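Local coordinates for 462aa long hypothetical selenium-binding protein (Sulfolobus tokodaii, PDB 2ECE) that may bind selenium, though its precise role is unknown, and folds as a beta-propeller, at residues L140-C145 against A190-W195; G146-Y151 against I166-H171. All coordinates share one frame; numbering follows the deposited sequence.

Interaction 1 of 2, residues L140-C145 against A190-W195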
loop_
_atom_site.group_PDB
_atom_site.type_symbol
_atom_site.label_atom_id
_atom_site.label_comp_id
_atom_site.label_asym_id
_atom_site.label_seq_id
_atom_site.Cartn_x
_atom_site.Cartn_y
_atom_site.Cartn_z
ATOM N N LEU A 140 -9.952 6.991 -5.743
ATOM C CA LEU A 140 -9.113 7.237 -4.573
ATOM C C LEU A 140 -8.284 6.037 -4.148
ATOM O O LEU A 140 -8.793 4.916 -4.016
ATOM C CB LEU A 140 -9.986 7.725 -3.421
ATOM C CG LEU A 140 -10.314 9.225 -3.443
ATOM C CD1 LEU A 140 -10.776 9.671 -4.825
ATOM C CD2 LEU A 140 -11.373 9.504 -2.387
ATOM N N HIS A 141 -6.999 6.293 -3.916
ATOM C CA HIS A 141 -6.049 5.246 -3.568
ATOM C C HIS A 141 -5.476 5.302 -2.141
ATOM O O HIS A 141 -6.053 4.750 -1.206
ATOM C CB HIS A 141 -4.907 5.280 -4.595
ATOM C CG HIS A 141 -3.956 4.130 -4.495
ATOM N ND1 HIS A 141 -4.190 2.911 -5.100
ATOM C CD2 HIS A 141 -2.767 4.011 -3.859
ATOM C CE1 HIS A 141 -3.185 2.092 -4.841
ATOM N NE2 HIS A 141 -2.308 2.735 -4.090
ATOM N N THR A 142 -4.351 5.988 -1.985
ATOM C CA THR A 142 -3.664 6.079 -0.696
ATOM C C THR A 142 -4.238 7.080 0.309
ATOM O O THR A 142 -4.617 8.190 -0.059
ATOM C CB THR A 142 -2.173 6.434 -0.902
ATOM O OG1 THR A 142 -1.570 5.472 -1.782
ATOM C CG2 THR A 142 -1.416 6.449 0.458
ATOM N N VAL A 143 -4.288 6.674 1.578
ATOM C CA VAL A 143 -4.755 7.543 2.655
ATOM C C VAL A 143 -3.644 7.683 3.690
ATOM O O VAL A 143 -3.094 6.678 4.146
ATOM C CB VAL A 143 -5.978 6.966 3.396
ATOM C CG1 VAL A 143 -6.378 7.910 4.535
ATOM C CG2 VAL A 143 -7.127 6.773 2.434
ATOM N N HIS A 144 -3.312 8.920 4.052
ATOM C CA HIS A 144 -2.291 9.177 5.062
ATOM C C HIS A 144 -2.792 10.211 6.066
ATOM O O HIS A 144 -3.411 11.208 5.682
ATOM C CB HIS A 144 -0.993 9.682 4.418
ATOM C CG HIS A 144 -0.106 8.585 3.915
ATOM N ND1 HIS A 144 0.299 7.537 4.716
ATOM C CD2 HIS A 144 0.462 8.374 2.703
ATOM C CE1 HIS A 144 1.075 6.725 4.019
ATOM N NE2 HIS A 144 1.192 7.210 2.794
ATOM N N CYS A 145 -2.522 9.966 7.346
ATOM C CA CYS A 145 -2.930 10.876 8.425
ATOM C C CYS A 145 -1.823 11.914 8.635
ATOM O O CYS A 145 -0.707 11.575 9.034
ATOM C CB CYS A 145 -3.187 10.078 9.731
ATOM S SG CYS A 145 -2.113 8.609 9.883
ATOM N N ALA A 190 -0.395 9.827 -11.132
ATOM C CA ALA A 190 -0.315 9.699 -9.680
ATOM C C ALA A 190 -0.525 8.244 -9.285
ATOM O O ALA A 190 -0.796 7.393 -10.140
ATOM C CB ALA A 190 -1.398 10.569 -9.010
ATOM N N TYR A 191 -0.351 7.964 -7.994
ATOM C CA TYR A 191 -0.605 6.623 -7.452
ATOM C C TYR A 191 -0.480 6.638 -5.928
ATOM O O TYR A 191 -1.481 6.678 -5.212
ATOM C CB TYR A 191 0.398 5.618 -7.994
ATOM C CG TYR A 191 0.160 4.208 -7.491
ATOM C CD1 TYR A 191 0.939 3.638 -6.476
ATOM C CD2 TYR A 191 -0.907 3.465 -7.992
ATOM C CE1 TYR A 191 0.642 2.354 -5.973
ATOM C CE2 TYR A 191 -1.211 2.201 -7.503
ATOM C CZ TYR A 191 -0.438 1.651 -6.498
ATOM O OH TYR A 191 -0.753 0.400 -6.031
ATOM N N ASP A 192 0.745 6.821 -5.456
ATOM C CA ASP A 192 0.994 6.807 -4.014
ATOM C C ASP A 192 1.710 8.090 -3.630
ATOM O O ASP A 192 2.083 8.885 -4.490
ATOM C CB ASP A 192 1.841 5.577 -3.611
ATOM C CG ASP A 192 1.981 5.435 -2.099
ATOM O OD1 ASP A 192 0.977 5.651 -1.383
ATOM O OD2 ASP A 192 3.088 5.092 -1.628
ATOM N N PHE A 193 1.880 8.302 -2.335
ATOM C CA PHE A 193 2.567 9.485 -1.844
ATOM C C PHE A 193 2.861 9.302 -0.374
ATOM O O PHE A 193 2.236 8.489 0.296
ATOM C CB PHE A 193 1.694 10.743 -1.991
ATOM C CG PHE A 193 0.598 10.859 -0.942
ATOM C CD1 PHE A 193 -0.602 10.159 -1.076
ATOM C CD2 PHE A 193 0.779 11.655 0.190
ATOM C CE1 PHE A 193 -1.606 10.250 -0.097
ATOM C CE2 PHE A 193 -0.219 11.753 1.175
ATOM C CZ PHE A 193 -1.413 11.049 1.029
ATOM N N TRP A 194 3.841 10.046 0.111
ATOM C CA TRP A 194 4.153 10.063 1.525
ATOM C C TRP A 194 5.016 11.284 1.791
ATOM O O TRP A 194 5.110 12.171 0.942
ATOM C CB TRP A 194 4.823 8.775 2.032
ATOM C CG TRP A 194 4.382 8.527 3.462
ATOM C CD1 TRP A 194 3.800 9.448 4.292
ATOM C CD2 TRP A 194 4.462 7.305 4.219
ATOM N NE1 TRP A 194 3.510 8.880 5.508
ATOM C CE2 TRP A 194 3.903 7.570 5.495
ATOM C CE3 TRP A 194 4.945 6.016 3.947
ATOM C CZ2 TRP A 194 3.817 6.596 6.499
ATOM C CZ3 TRP A 194 4.860 5.041 4.955
ATOM C CH2 TRP A 194 4.299 5.342 6.211
ATOM N N TRP A 195 5.655 11.348 2.948
ATOM C CA TRP A 195 6.411 12.542 3.257
ATOM C C TRP A 195 7.451 12.364 4.355
ATOM O O TRP A 195 7.558 11.308 4.981
ATOM C CB TRP A 195 5.410 13.631 3.689
ATOM C CG TRP A 195 4.372 13.127 4.720
ATOM C CD1 TRP A 195 4.626 12.378 5.834
ATOM C CD2 TRP A 195 2.939 13.345 4.713
ATOM N NE1 TRP A 195 3.460 12.112 6.517
ATOM C CE2 TRP A 195 2.411 12.691 5.853
ATOM C CE3 TRP A 195 2.059 14.024 3.858
ATOM C CZ2 TRP A 195 1.038 12.697 6.161
ATOM C CZ3 TRP A 195 0.682 14.030 4.167
ATOM C CH2 TRP A 195 0.194 13.367 5.310
HETATM O O HOH W 1 2.896 5.528 1.035
HETATM O O HOH W 2 1.653 9.995 8.415
#
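The imidazole of His144 is held on two sides at once by aromatic rings, one met face-on and the other edge-on. One face stacks on the five-membered ring of Trp194, centroids 3.6 Å apart and planes only 16° from parallel, with CE1 lying over the middle of the indole. The CD2 edge of the same imidazole turns into the face of Phe193 at 87°, so the ring's rotation is fixed by both neighbours. Phe193 manages this with CG in the crowded position between its backbone N and carbonyl carbon (chi1 77°). Trp195 completes the aromatic cluster, its CH2 reaching CB of His144 at 4.0 Å; its indole NE1 hydrogen-bonds to Ser458 and only weakly to a water that also donates to Cys145 O. These are the innermost strands of two consecutive blades of a beta-propeller: they run nearly parallel, with axes 8.0 Å apart, too far for direct backbone pairing, and side chains fill the interface. Toward the start of both segments, Thr142 OG1 donates to Asp192 OD1 at 2.6 Å, meeting the anti lone pair. Asp192 CG is anti to its backbone N, which lets the carboxylate reach across. OD2 of Asp192 accepts from Leu256 N on the next blade and from a water, 2.7 Å away, that also hydrogen-bonds to His144 NE2. This nearby carboxylate would probably make a protonated His144 easier to form. At the far end the His141 and Tyr191 rings cross obliquely, centroids 4.0 Å apart.

Interaction 2 of 2, residues G146-Y151 against I166-H171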
loop_
_atom_site.group_PDB
_atom_site.type_symbol
_atom_site.label_atom_id
_atom_site.label_comp_id
_atom_site.label_asym_id
_atom_site.label_seq_id
_atom_site.Cartn_x
_atom_site.Cartn_y
_atom_site.Cartn_z
ATOM N N GLY A 146 -2.126 13.175 8.347
ATOM C CA GLY A 146 -1.140 14.227 8.523
ATOM C C GLY A 146 -1.420 15.016 9.788
ATOM O O GLY A 146 -2.458 14.814 10.423
ATOM N N PRO A 147 -0.514 15.918 10.190
ATOM C CA PRO A 147 -0.704 16.725 11.399
ATOM C C PRO A 147 -1.875 17.688 11.232
ATOM O O PRO A 147 -2.668 17.904 12.149
ATOM C CB PRO A 147 0.609 17.503 11.516
ATOM C CG PRO A 147 1.593 16.704 10.694
ATOM C CD PRO A 147 0.757 16.262 9.530
ATOM N N ASP A 148 -1.954 18.249 10.032
ATOM C CA ASP A 148 -2.945 19.249 9.664
ATOM C C ASP A 148 -4.232 18.757 9.016
ATOM O O ASP A 148 -5.259 19.423 9.113
ATOM C CB ASP A 148 -2.272 20.266 8.748
ATOM C CG ASP A 148 -1.682 19.622 7.504
ATOM O OD1 ASP A 148 -1.404 18.401 7.534
ATOM O OD2 ASP A 148 -1.484 20.336 6.501
ATOM N N ALA A 149 -4.190 17.610 8.344
ATOM C CA ALA A 149 -5.392 17.092 7.689
ATOM C C ALA A 149 -5.205 15.644 7.251
ATOM O O ALA A 149 -4.174 15.036 7.523
ATOM C CB ALA A 149 -5.742 17.963 6.477
ATOM N N ILE A 150 -6.214 15.097 6.582
ATOM C CA ILE A 150 -6.151 13.731 6.083
ATOM C C ILE A 150 -5.917 13.867 4.584
ATOM O O ILE A 150 -6.645 14.589 3.906
ATOM C CB ILE A 150 -7.473 12.977 6.345
ATOM C CG1 ILE A 150 -7.728 12.882 7.851
ATOM C CG2 ILE A 150 -7.407 11.584 5.737
ATOM C CD1 ILE A 150 -9.140 12.450 8.185
ATOM N N TYR A 151 -4.897 13.188 4.073
ATOM C CA TYR A 151 -4.550 13.266 2.660
ATOM C C TYR A 151 -4.874 11.969 1.930
ATOM O O TYR A 151 -4.588 10.882 2.431
ATOM C CB TYR A 151 -3.052 13.563 2.498
ATOM C CG TYR A 151 -2.594 14.900 3.035
ATOM C CD1 TYR A 151 -2.717 15.220 4.390
ATOM C CD2 TYR A 151 -2.000 15.838 2.187
ATOM C CE1 TYR A 151 -2.255 16.443 4.885
ATOM C CE2 TYR A 151 -1.536 17.057 2.667
ATOM C CZ TYR A 151 -1.664 17.355 4.016
ATOM O OH TYR A 151 -1.195 18.562 4.491
ATOM N N ILE A 166 -3.594 14.645 -5.181
ATOM C CA ILE A 166 -3.902 14.453 -3.773
ATOM C C ILE A 166 -4.934 15.454 -3.266
ATOM O O ILE A 166 -4.815 16.660 -3.501
ATOM C CB ILE A 166 -2.616 14.600 -2.923
ATOM C CG1 ILE A 166 -1.570 13.587 -3.402
ATOM C CG2 ILE A 166 -2.934 14.425 -1.444
ATOM C CD1 ILE A 166 -0.151 13.898 -2.941
ATOM N N LEU A 167 -5.950 14.948 -2.576
ATOM C CA LEU A 167 -6.975 15.812 -2.004
ATOM C C LEU A 167 -6.842 15.714 -0.495
ATOM O O LEU A 167 -6.173 14.816 0.022
ATOM C CB LEU A 167 -8.380 15.374 -2.424
ATOM C CG LEU A 167 -8.862 14.006 -1.940
ATOM C CD1 LEU A 167 -10.195 14.154 -1.223
ATOM C CD2 LEU A 167 -8.995 13.073 -3.129
ATOM N N MET A 168 -7.490 16.635 0.209
ATOM C CA MET A 168 -7.434 16.659 1.660
ATOM C C MET A 168 -8.830 16.615 2.260
ATOM O O MET A 168 -9.800 17.066 1.641
ATOM C CB MET A 168 -6.717 17.925 2.124
ATOM C CG MET A 168 -5.243 17.976 1.745
ATOM S SD MET A 168 -4.623 19.658 1.738
ATOM C CE MET A 168 -4.405 19.977 3.491
ATOM N N LEU A 169 -8.922 16.044 3.457
ATOM C CA LEU A 169 -10.185 15.954 4.185
ATOM C C LEU A 169 -9.947 16.641 5.516
ATOM O O LEU A 169 -8.870 16.510 6.109
ATOM C CB LEU A 169 -10.579 14.509 4.488
ATOM C CG LEU A 169 -10.971 13.467 3.449
ATOM C CD1 LEU A 169 -11.541 12.269 4.220
ATOM C CD2 LEU A 169 -12.001 14.010 2.473
ATOM N N ASP A 170 -10.961 17.355 5.989
ATOM C CA ASP A 170 -10.873 18.062 7.254
ATOM C C ASP A 170 -10.782 17.069 8.418
ATOM O O ASP A 170 -11.534 16.095 8.463
ATOM C CB ASP A 170 -12.109 18.934 7.420
ATOM C CG ASP A 170 -12.012 19.837 8.609
ATOM O OD1 ASP A 170 -11.504 20.968 8.451
ATOM O OD2 ASP A 170 -12.428 19.405 9.705
ATOM N N HIS A 171 -9.872 17.327 9.357
ATOM C CA HIS A 171 -9.675 16.453 10.521
ATOM C C HIS A 171 -10.893 16.310 11.428
ATOM O O HIS A 171 -11.020 15.316 12.149
ATOM C CB HIS A 171 -8.528 16.964 11.396
ATOM C CG HIS A 171 -7.221 16.273 11.164
ATOM N ND1 HIS A 171 -7.105 14.902 11.096
ATOM C CD2 HIS A 171 -5.967 16.765 11.041
ATOM C CE1 HIS A 171 -5.833 14.578 10.940
ATOM N NE2 HIS A 171 -5.121 15.691 10.903
HETATM O O HOH W 3 -7.920 19.676 8.980
#
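A beta hairpin joins the second and third strands of one propeller blade here, and its pairing is antiparallel. Ile150 and Leu169 form a hydrogen-bonded pair: Ile150 N donates to Leu169 O at 3.0 Å, almost straight, and Leu169 N returns a bond to Ile150 O at 2.7 Å. Next along, Tyr151 and Met168 make a non-hydrogen-bonded pair whose side chains lie alongside each other. Met168 CG sits over the Tyr151 ring as a CH-pi contact, 4.0 Å from the centroid, and the bend at chi3 (78°) brings CE to 3.6 Å from Tyr151 OH; the sulfur approaches obliquely, a Met-aromatic contact. That hydroxyl donates to the syn lone pair of Asp148 OD2 at 2.7 Å, tying the strand back to the turn that precedes it. Beyond the paired strands, His171 closes the chain over this turn. Its NE2 donates to Gly146 O at 2.8 Å, with the oxygen in the imidazole plane but the donor above the carbonyl plane, while one ring face covers the backbone of Ala149 and Ile150. An alanine in place of His171 would remove both the NE2 donor and the ring, and would probably leave the turn at Gly146-Ala149 less firmly held against the end of the returning strand. A water linking Asp148 O to His171 N bridges the same ends. Adjacent antiparallel strands joined in this way are typical of the four-stranded blade of a beta-propeller.

Overall arrangement
After the strands of earlier blades, the chain lays down strand 140-145, the innermost strand of its blade, and turns at once into strand 150-154. Interaction 2 closes the shorter loop, where 166-171 comes back along that second strand, so it is local to one blade. The chain then finishes the blade with strand 176-179 and crosses to the next, where 190-195 returns beside 140-145; interaction 1 thus closes a larger loop that encloses interaction 2 and joins the two blades. The contacts meet at Tyr151, which pairs with His144 through the backbone and packs against Phe193 and Trp195. The disulfide from Cys145 to Cys81 adds a covalent tie to an earlier part of the chain.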